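Local coordinates for protein alpha-L-rhamnosidase (Streptomyces avermitilis, PDB 3W5M) that hydrolyses terminal non-reducing alpha-L-rhamnose from citrus flavonoids and gum arabic, and carries a calcium-dependent module, CBM67, that binds L-rhamnose, at residues R157-R161 with W257-E263; L503-M507 with S890-W894; F598-F602 with A958-S962. One frame throughout, in Å; residues are numbered along the deposited sequence. Where two conformers were deposited one is given.

Contact 1: R157-R161 with W257-E263; sequences RWFRR and WKSTDHE
Trp158, which buries more surface here than any other residue, lays one face of its indole against the backbone of Glu263: Glu263 CA stands 3.7 Å from the centroid of the six-membered ring of Trp158, 17° off the ring normal, a CH-pi contact. With CG beside the backbone N (chi1 -66°), the far end of the indole swings toward 257-263, and its edge meets Thr260 O in the ring plane. At the other end the roles are exchanged. Trp257 offers a face to Arg161, with Arg161 CB over the middle of the indole; in the one of two modelled conformers given here, Arg161 CD also lies 3.5 Å from the centroid of the five-membered ring of Trp257. Between the two indoles runs antiparallel pairing, in which Trp158 and Thr260, and Arg160 and Lys258, are hydrogen-bonded pairs. Trp158 O has two donors: Thr260 N at 2.9 Å and Ser259 OG at 3.0 Å reach Trp158 O from opposite faces of its carbonyl plane. Ser259 OG also lies over one face of the Phe159 ring, 3.3 Å from Phe159 CE2. The guanidinium of Arg157 takes Asp261 CB over a face, while its salt bridge goes to Glu145. In one of the two antiparallel sheets of CBM67, strand 258-260 is an outermost strand, strand 156-165 lies next to it, and strand 218-227 flanks the latter on its far side.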
loop_
_atom_site.group_PDB
_atom_site.type_symbol
_atom_site.label_atom_id
_atom_site.label_comp_id
_atom_site.label_asym_id
_atom_site.label_seq_id
_atom_site.Cartn_x
_atom_site.Cartn_y
_atom_site.Cartn_z
ATOM N N ARG A 157 -22.380 11.932 37.872
ATOM C CA ARG A 157 -22.150 11.549 39.273
ATOM C C ARG A 157 -20.687 11.847 39.620
ATOM O O ARG A 157 -19.848 11.940 38.724
ATOM C CB ARG A 157 -22.489 10.088 39.526
ATOM C CG ARG A 157 -23.938 9.755 39.143
ATOM C CD ARG A 157 -24.905 10.384 40.119
ATOM N NE ARG A 157 -26.315 10.076 39.845
ATOM C CZ ARG A 157 -27.238 10.972 39.481
ATOM N NH1 ARG A 157 -26.926 12.260 39.301
ATOM N NH2 ARG A 157 -28.519 10.574 39.305
ATOM N N TRP A 158 -20.423 12.040 40.908
ATOM C CA TRP A 158 -19.098 12.469 41.371
ATOM C C TRP A 158 -18.557 11.436 42.356
ATOM O O TRP A 158 -19.336 10.842 43.140
ATOM C CB TRP A 158 -19.222 13.862 42.018
ATOM C CG TRP A 158 -19.616 14.926 41.018
ATOM C CD1 TRP A 158 -18.774 15.727 40.299
ATOM C CD2 TRP A 158 -20.954 15.287 40.613
ATOM N NE1 TRP A 158 -19.496 16.561 39.479
ATOM C CE2 TRP A 158 -20.833 16.305 39.645
ATOM C CE3 TRP A 158 -22.240 14.840 40.978
ATOM C CZ2 TRP A 158 -21.948 16.900 39.032
ATOM C CZ3 TRP A 158 -23.345 15.409 40.365
ATOM C CH2 TRP A 158 -23.193 16.434 39.399
ATOM N N PHE A 159 -17.237 11.234 42.341
ATOM C CA PHE A 159 -16.582 10.172 43.105
ATOM C C PHE A 159 -15.269 10.669 43.670
ATOM O O PHE A 159 -14.536 11.392 42.967
ATOM C CB PHE A 159 -16.261 8.987 42.195
ATOM C CG PHE A 159 -17.485 8.431 41.504
ATOM C CD1 PHE A 159 -17.958 9.056 40.357
ATOM C CD2 PHE A 159 -18.196 7.349 42.035
ATOM C CE1 PHE A 159 -19.111 8.597 39.718
ATOM C CE2 PHE A 159 -19.344 6.882 41.384
ATOM C CZ PHE A 159 -19.793 7.503 40.246
ATOM N N ARG A 160 -14.985 10.233 44.894
ATOM C CA ARG A 160 -13.723 10.533 45.567
ATOM C C ARG A 160 -13.153 9.322 46.261
ATOM O O ARG A 160 -13.901 8.468 46.770
ATOM C CB ARG A 160 -13.942 11.616 46.637
ATOM C CG ARG A 160 -14.099 13.032 46.102
ATOM C CD ARG A 160 -14.400 14.057 47.210
ATOM N NE ARG A 160 -13.475 13.980 48.348
ATOM C CZ ARG A 160 -12.346 14.674 48.447
ATOM N NH1 ARG A 160 -11.986 15.511 47.489
ATOM N NH2 ARG A 160 -11.582 14.544 49.535
ATOM N N ARG A 161 -11.823 9.275 46.325
ATOM C CA ARG A 161 -11.137 8.299 47.164
ATOM C C ARG A 161 -9.786 8.843 47.575
ATOM O O ARG A 161 -9.033 9.373 46.778
ATOM C CB ARG A 161 -10.967 6.932 46.492
ATOM C CG ARG A 161 -10.477 5.861 47.460
ATOM C CD ARG A 161 -10.418 4.469 46.859
ATOM N NE ARG A 161 -9.675 3.556 47.724
ATOM C CZ ARG A 161 -9.492 2.270 47.461
ATOM N NH1 ARG A 161 -10.008 1.732 46.360
ATOM N NH2 ARG A 161 -8.804 1.521 48.314
ATOM N N TRP A 257 -14.692 3.799 47.406
ATOM C CA TRP A 257 -14.848 5.154 46.885
ATOM C C TRP A 257 -16.136 5.722 47.419
ATOM O O TRP A 257 -17.103 4.983 47.610
ATOM C CB TRP A 257 -14.928 5.176 45.353
ATOM C CG TRP A 257 -13.618 4.891 44.664
ATOM C CD1 TRP A 257 -12.899 3.714 44.677
ATOM C CD2 TRP A 257 -12.896 5.792 43.832
ATOM N NE1 TRP A 257 -11.775 3.849 43.901
ATOM C CE2 TRP A 257 -11.742 5.116 43.380
ATOM C CE3 TRP A 257 -13.104 7.126 43.435
ATOM C CZ2 TRP A 257 -10.781 5.736 42.545
ATOM C CZ3 TRP A 257 -12.154 7.739 42.600
ATOM C CH2 TRP A 257 -11.014 7.042 42.175
ATOM N N LYS A 258 -16.148 7.030 47.639
ATOM C CA LYS A 258 -17.373 7.747 48.015
ATOM C C LYS A 258 -17.979 8.327 46.758
ATOM O O LYS A 258 -17.249 8.691 45.837
ATOM C CB LYS A 258 -17.068 8.881 49.002
ATOM C CG LYS A 258 -16.622 8.439 50.382
ATOM C CD LYS A 258 -17.734 7.670 51.095
ATOM C CE LYS A 258 -17.606 7.740 52.616
ATOM N NZ LYS A 258 -18.220 8.969 53.191
ATOM N N SER A 259 -19.312 8.423 46.714
ATOM C CA SER A 259 -19.996 9.002 45.572
ATOM C C SER A 259 -21.100 9.976 45.976
ATOM O O SER A 259 -21.654 9.856 47.064
ATOM C CB SER A 259 -20.580 7.899 44.676
ATOM O OG SER A 259 -21.187 8.529 43.529
ATOM N N THR A 260 -21.420 10.926 45.096
ATOM C CA THR A 260 -22.590 11.783 45.328
ATOM C C THR A 260 -23.365 12.033 44.059
ATOM O O THR A 260 -22.781 12.000 42.977
ATOM C CB THR A 260 -22.236 13.126 46.001
ATOM O OG1 THR A 260 -23.442 13.754 46.449
ATOM C CG2 THR A 260 -21.470 14.057 45.039
ATOM N N ASP A 261 -24.672 12.275 44.206
ATOM C CA ASP A 261 -25.557 12.607 43.084
ATOM C C ASP A 261 -26.018 14.069 43.001
ATOM O O ASP A 261 -26.905 14.382 42.206
ATOM C CB ASP A 261 -26.791 11.677 43.069
ATOM C CG ASP A 261 -27.663 11.791 44.348
ATOM O OD1 ASP A 261 -27.239 12.405 45.356
ATOM O OD2 ASP A 261 -28.793 11.229 44.357
ATOM N N HIS A 262 -25.452 14.953 43.828
ATOM C CA HIS A 262 -25.739 16.398 43.731
ATOM C C HIS A 262 -24.417 17.069 43.465
ATOM O O HIS A 262 -23.436 16.793 44.181
ATOM C CB HIS A 262 -26.327 16.951 45.041
ATOM C CG HIS A 262 -27.549 16.225 45.501
ATOM N ND1 HIS A 262 -28.767 16.341 44.863
ATOM C CD2 HIS A 262 -27.741 15.362 46.529
ATOM C CE1 HIS A 262 -29.658 15.579 45.476
ATOM N NE2 HIS A 262 -29.061 14.975 46.490
ATOM N N GLU A 263 -24.380 17.933 42.453
ATOM C CA GLU A 263 -23.168 18.662 42.123
ATOM C C GLU A 263 -22.473 19.238 43.375
ATOM O O GLU A 263 -23.074 20.027 44.115
ATOM C CB GLU A 263 -23.435 19.763 41.118
ATOM C CG GLU A 263 -22.125 20.351 40.618
ATOM C CD GLU A 263 -22.315 21.522 39.691
ATOM O OE1 GLU A 263 -23.372 21.579 39.029
ATOM O OE2 GLU A 263 -21.401 22.378 39.626
#

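Contact 2: L503-M507 with S890-W894; sequences LGQNM and STTMW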
loop_
_atom_site.group_PDB
_atom_site.type_symbol
_atom_site.label_atom_id
_atom_site.label_comp_id
_atom_site.label_asym_id
_atom_site.label_seq_id
_atom_site.Cartn_x
_atom_site.Cartn_y
_atom_site.Cartn_z
ATOM N N LEU A 503 6.722 20.208 2.450
ATOM C CA LEU A 503 7.629 19.353 1.710
ATOM C C LEU A 503 7.437 19.522 0.185
ATOM O O LEU A 503 8.234 19.012 -0.596
ATOM C CB LEU A 503 7.434 17.879 2.132
ATOM C CG LEU A 503 7.770 17.458 3.568
ATOM C CD1 LEU A 503 7.910 15.953 3.653
ATOM C CD2 LEU A 503 9.048 18.107 4.069
ATOM N N GLY A 504 6.372 20.218 -0.203
ATOM C CA GLY A 504 6.163 20.636 -1.599
ATOM C C GLY A 504 5.532 19.552 -2.443
ATOM O O GLY A 504 5.199 19.777 -3.624
ATOM N N GLN A 505 5.364 18.374 -1.846
ATOM C CA GLN A 505 4.809 17.218 -2.584
ATOM C C GLN A 505 4.023 16.378 -1.592
ATOM O O GLN A 505 4.514 16.138 -0.498
ATOM C CB GLN A 505 5.948 16.382 -3.212
ATOM C CG GLN A 505 5.498 15.004 -3.763
ATOM C CD GLN A 505 4.541 15.087 -4.964
ATOM O OE1 GLN A 505 4.856 15.724 -5.972
ATOM N NE2 GLN A 505 3.364 14.462 -4.848
ATOM N N ASN A 506 2.823 15.925 -1.960
ATOM C CA ASN A 506 2.048 15.045 -1.104
ATOM C C ASN A 506 2.676 13.647 -1.238
ATOM O O ASN A 506 2.525 13.003 -2.277
ATOM C CB ASN A 506 0.572 15.023 -1.553
ATOM C CG ASN A 506 -0.374 14.368 -0.540
ATOM O OD1 ASN A 506 -0.030 14.111 0.624
ATOM N ND2 ASN A 506 -1.601 14.074 -1.004
ATOM N N MET A 507 3.353 13.190 -0.172
ATOM C CA MET A 507 4.188 11.999 -0.213
ATOM C C MET A 507 3.698 10.972 0.816
ATOM O O MET A 507 2.777 11.237 1.635
ATOM C CB MET A 507 5.658 12.368 0.090
ATOM C CG MET A 507 5.824 13.003 1.461
ATOM S SD MET A 507 7.466 12.679 2.178
ATOM C CE MET A 507 7.210 11.017 2.844
ATOM N N SER A 890 -2.458 20.869 -6.663
ATOM C CA SER A 890 -2.399 19.389 -6.479
ATOM C C SER A 890 -1.050 18.836 -6.909
ATOM O O SER A 890 -0.456 19.306 -7.878
ATOM C CB SER A 890 -3.544 18.665 -7.207
ATOM O OG SER A 890 -3.335 18.661 -8.610
ATOM N N THR A 891 -0.548 17.849 -6.164
ATOM C CA THR A 891 0.667 17.150 -6.557
ATOM C C THR A 891 0.406 15.631 -6.635
ATOM O O THR A 891 1.334 14.858 -6.824
ATOM C CB THR A 891 1.828 17.432 -5.579
ATOM O OG1 THR A 891 1.362 17.177 -4.254
ATOM C CG2 THR A 891 2.318 18.931 -5.683
ATOM N N THR A 892 -0.843 15.233 -6.422
ATOM C CA THR A 892 -1.307 13.853 -6.533
ATOM C C THR A 892 -2.707 13.946 -7.108
ATOM O O THR A 892 -3.182 15.058 -7.363
ATOM C CB THR A 892 -1.378 13.125 -5.180
ATOM O OG1 THR A 892 -2.118 13.911 -4.222
ATOM C CG2 THR A 892 0.011 12.819 -4.643
ATOM N N MET A 893 -3.359 12.803 -7.331
ATOM C CA MET A 893 -4.738 12.797 -7.813
ATOM C C MET A 893 -5.656 12.740 -6.622
ATOM O O MET A 893 -5.414 11.984 -5.663
ATOM C CB MET A 893 -5.033 11.617 -8.756
ATOM C CG MET A 893 -3.976 11.421 -9.831
ATOM S SD MET A 893 -3.571 12.869 -10.802
ATOM C CE MET A 893 -5.137 12.933 -11.685
ATOM N N TRP A 894 -6.727 13.530 -6.665
ATOM C CA TRP A 894 -7.698 13.525 -5.557
ATOM C C TRP A 894 -8.786 12.474 -5.693
ATOM O O TRP A 894 -9.128 12.064 -6.822
ATOM C CB TRP A 894 -8.379 14.900 -5.442
ATOM C CG TRP A 894 -7.475 16.056 -5.272
ATOM C CD1 TRP A 894 -6.168 16.056 -4.853
ATOM C CD2 TRP A 894 -7.843 17.428 -5.454
ATOM N NE1 TRP A 894 -5.698 17.360 -4.793
ATOM C CE2 TRP A 894 -6.713 18.213 -5.147
ATOM C CE3 TRP A 894 -9.028 18.065 -5.854
ATOM C CZ2 TRP A 894 -6.723 19.623 -5.250
ATOM C CZ3 TRP A 894 -9.046 19.470 -5.941
ATOM C CH2 TRP A 894 -7.903 20.224 -5.630
#
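Three hydrogen bonds join Gln505 and Asn506 to Thr891 and Thr892, and each uses a different kind of donor and acceptor pair. Side chain to backbone: Gln505 NE2 gives a nearly straight bond (169°) to Thr891 O at 2.9 Å. Thr891 O lies close to the plane of the Gln505 amide, whereas NE2 stands above the carbonyl plane of Thr891. The same NE2 also donates to Asn506 O at 3.1 Å, which fixes the rotation of the amide; the bend at chi2 (66°) folds it back over its own chain. Backbone to side chain: Asn506 N donates to Thr891 OG1 at 3.0 Å. Side chain to side chain: Asn506 ND2 reaches Thr892 OG1 at 3.3 Å, with Thr892 OG1 lying 16° out of the Asn506 amide plane, and ND2 has a second acceptor in Glu529; Thr892 OG1 is also bonded to Phe914 O. The chain turns a corner at 504 and 505 before entering strand 506-508, and this corner of the concanavalin-like domain meets a loop of the (alpha/alpha)6-barrel that follows helix 883-887. Nearby lie Glu895, the probable proton acceptor, and the rhamnose-binding His916, their side chains about 9 and 8 Å from that of Thr892. Van der Waals contacts fill in between the polar groups. Thr891 CG2 touches Gly504 O at 3.6 Å, Thr892 CG2 sits near Asn506 O, and Thr891 CB lies against the Gln505 amide, 3.4 Å from NE2.

Contact 3: F598-F602 with A958-S962; sequences FTFEF and ATFAS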
loop_
_atom_site.group_PDB
_atom_site.type_symbol
_atom_site.label_atom_id
_atom_site.label_comp_id
_atom_site.label_asym_id
_atom_site.label_seq_id
_atom_site.Cartn_x
_atom_site.Cartn_y
_atom_site.Cartn_z
ATOM N N PHE A 598 10.738 2.887 -11.762
ATOM C CA PHE A 598 9.827 3.638 -12.629
ATOM C C PHE A 598 10.167 3.314 -14.075
ATOM O O PHE A 598 11.323 3.173 -14.426
ATOM C CB PHE A 598 9.930 5.148 -12.346
ATOM C CG PHE A 598 9.412 5.512 -10.988
ATOM C CD1 PHE A 598 10.262 5.468 -9.873
ATOM C CD2 PHE A 598 8.061 5.803 -10.807
ATOM C CE1 PHE A 598 9.752 5.736 -8.603
ATOM C CE2 PHE A 598 7.553 6.089 -9.538
ATOM C CZ PHE A 598 8.407 6.052 -8.438
ATOM N N THR A 599 9.149 3.154 -14.912
ATOM C CA THR A 599 9.389 2.590 -16.231
ATOM C C THR A 599 8.814 3.440 -17.365
ATOM O O THR A 599 8.747 2.980 -18.510
ATOM C CB THR A 599 8.792 1.165 -16.340
ATOM O OG1 THR A 599 7.433 1.198 -15.899
ATOM C CG2 THR A 599 9.606 0.161 -15.466
ATOM N N PHE A 600 8.413 4.674 -17.077
ATOM C CA PHE A 600 7.916 5.540 -18.147
ATOM C C PHE A 600 8.330 6.983 -17.978
ATOM O O PHE A 600 7.871 7.661 -17.048
ATOM C CB PHE A 600 6.383 5.456 -18.282
ATOM C CG PHE A 600 5.879 5.821 -19.665
ATOM C CD1 PHE A 600 5.644 7.147 -20.021
ATOM C CD2 PHE A 600 5.657 4.825 -20.628
ATOM C CE1 PHE A 600 5.195 7.471 -21.298
ATOM C CE2 PHE A 600 5.206 5.155 -21.896
ATOM C CZ PHE A 600 4.977 6.478 -22.227
ATOM N N GLU A 601 9.186 7.452 -18.883
ATOM C CA GLU A 601 9.575 8.871 -18.922
ATOM C C GLU A 601 8.706 9.560 -19.964
ATOM O O GLU A 601 8.612 9.081 -21.087
ATOM C CB GLU A 601 11.030 9.019 -19.331
ATOM C CG GLU A 601 12.004 8.134 -18.583
ATOM C CD GLU A 601 12.901 8.928 -17.672
ATOM O OE1 GLU A 601 12.988 10.160 -17.878
ATOM O OE2 GLU A 601 13.520 8.327 -16.757
ATOM N N PHE A 602 8.090 10.680 -19.596
ATOM C CA PHE A 602 7.127 11.358 -20.456
ATOM C C PHE A 602 7.344 12.852 -20.312
ATOM O O PHE A 602 7.375 13.362 -19.184
ATOM C CB PHE A 602 5.720 10.973 -20.014
ATOM C CG PHE A 602 4.603 11.654 -20.771
ATOM C CD1 PHE A 602 4.285 11.281 -22.068
ATOM C CD2 PHE A 602 3.833 12.630 -20.152
ATOM C CE1 PHE A 602 3.222 11.893 -22.750
ATOM C CE2 PHE A 602 2.780 13.247 -20.815
ATOM C CZ PHE A 602 2.469 12.871 -22.118
ATOM N N ALA A 958 9.207 10.280 -25.038
ATOM C CA ALA A 958 8.901 9.259 -24.029
ATOM C C ALA A 958 9.873 8.094 -24.136
ATOM O O ALA A 958 10.395 7.799 -25.221
ATOM C CB ALA A 958 7.481 8.752 -24.203
ATOM N N THR A 959 10.122 7.423 -23.013
ATOM C CA THR A 959 10.803 6.130 -23.043
ATOM C C THR A 959 10.075 5.183 -22.085
ATOM O O THR A 959 9.872 5.519 -20.905
ATOM C CB THR A 959 12.278 6.248 -22.619
ATOM O OG1 THR A 959 12.970 7.148 -23.498
ATOM C CG2 THR A 959 12.970 4.866 -22.657
ATOM N N PHE A 960 9.663 4.029 -22.601
ATOM C CA PHE A 960 9.023 2.993 -21.815
ATOM C C PHE A 960 10.015 1.846 -21.636
ATOM O O PHE A 960 10.531 1.325 -22.617
ATOM C CB PHE A 960 7.760 2.515 -22.520
ATOM C CG PHE A 960 7.118 1.323 -21.888
ATOM C CD1 PHE A 960 6.765 1.316 -20.532
ATOM C CD2 PHE A 960 6.844 0.195 -22.657
ATOM C CE1 PHE A 960 6.159 0.213 -19.970
ATOM C CE2 PHE A 960 6.257 -0.922 -22.092
ATOM C CZ PHE A 960 5.923 -0.919 -20.747
ATOM N N ALA A 961 10.289 1.463 -20.382
ATOM C CA ALA A 961 11.215 0.364 -20.098
ATOM C C ALA A 961 10.443 -0.957 -20.202
ATOM O O ALA A 961 9.970 -1.506 -19.188
ATOM C CB ALA A 961 11.808 0.518 -18.702
ATOM N N SER A 962 10.271 -1.465 -21.420
ATOM C CA SER A 962 9.543 -2.720 -21.594
ATOM C C SER A 962 10.419 -3.902 -21.174
ATOM O O SER A 962 11.639 -3.755 -21.019
ATOM C CB SER A 962 9.066 -2.889 -23.050
ATOM O OG SER A 962 10.088 -3.449 -23.844
#
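Antiparallel beta pairing joins Phe600 to Phe960 and Glu601 to Thr959, placing strand 600-604, which leads into the (alpha/alpha)6-barrel, at the edge of a sheet of the C-terminal beta-sandwich. The segment axes run 175° apart at a closest approach of 4.7 Å, and the pairing alternates: Glu601 with Thr959 is a hydrogen-bonded pair, flanked by the non-hydrogen-bonded pairs Phe600 with Phe960 and Phe602 with Ala958. Glu601 N donates to Thr959 O at 2.9 Å, and Thr959 N returns a more bent bond to Glu601 O. One residue ahead of strand 600-604, Thr599 O accepts from Ala961 N at 2.9 Å. Ala961 is the centre of an inverse gamma turn, and its methyl packs on Thr599 CB and CG2. Phe600, Phe602, Ala958 and Phe960 share one face of the sheet. On it the Phe600 and Phe960 side chains cross at about a right angle, and Phe600 CD2 touches Phe960 CB at 3.7 Å. With CG turned away from the backbone N (chi1 -155°), the Phe600 ring leans over the neighbouring strand, bringing CE1 and CZ to the methyl of Ala958. Barrel residues Tyr653 and Tyr927 meet the same ring, so both domains contribute to its surroundings. Glu601 and Thr959 occupy the other face, where the hydroxyl of Thr959 bonds with Ser968. Thr959 O, besides accepting from Glu601 N, lies over one face of the Phe600 ring, 4.1 Å above its plane and offset toward the rim.

In the fold
From the N terminus, contact 1 comes first: 257-263 returns to 157-161 within CBM67, closing a loop of 95 residues, all before contact 2 opens. Its centre lies about 50 Å from that of the chain and on the opposite side from contact 3, about 70 Å away between centres. Contacts 2 and 3 interlock. The chain passes 503-507, then 598-602, traverses the helices of the barrel to 890-894, and reaches 958-962, so the two long loops cross. Contact 2 ties the concanavalin-like domain to a barrel loop, and contact 3 ties the barrel's entry strand to the C-terminal domain; their nearest atoms are about 10 Å apart, without touching.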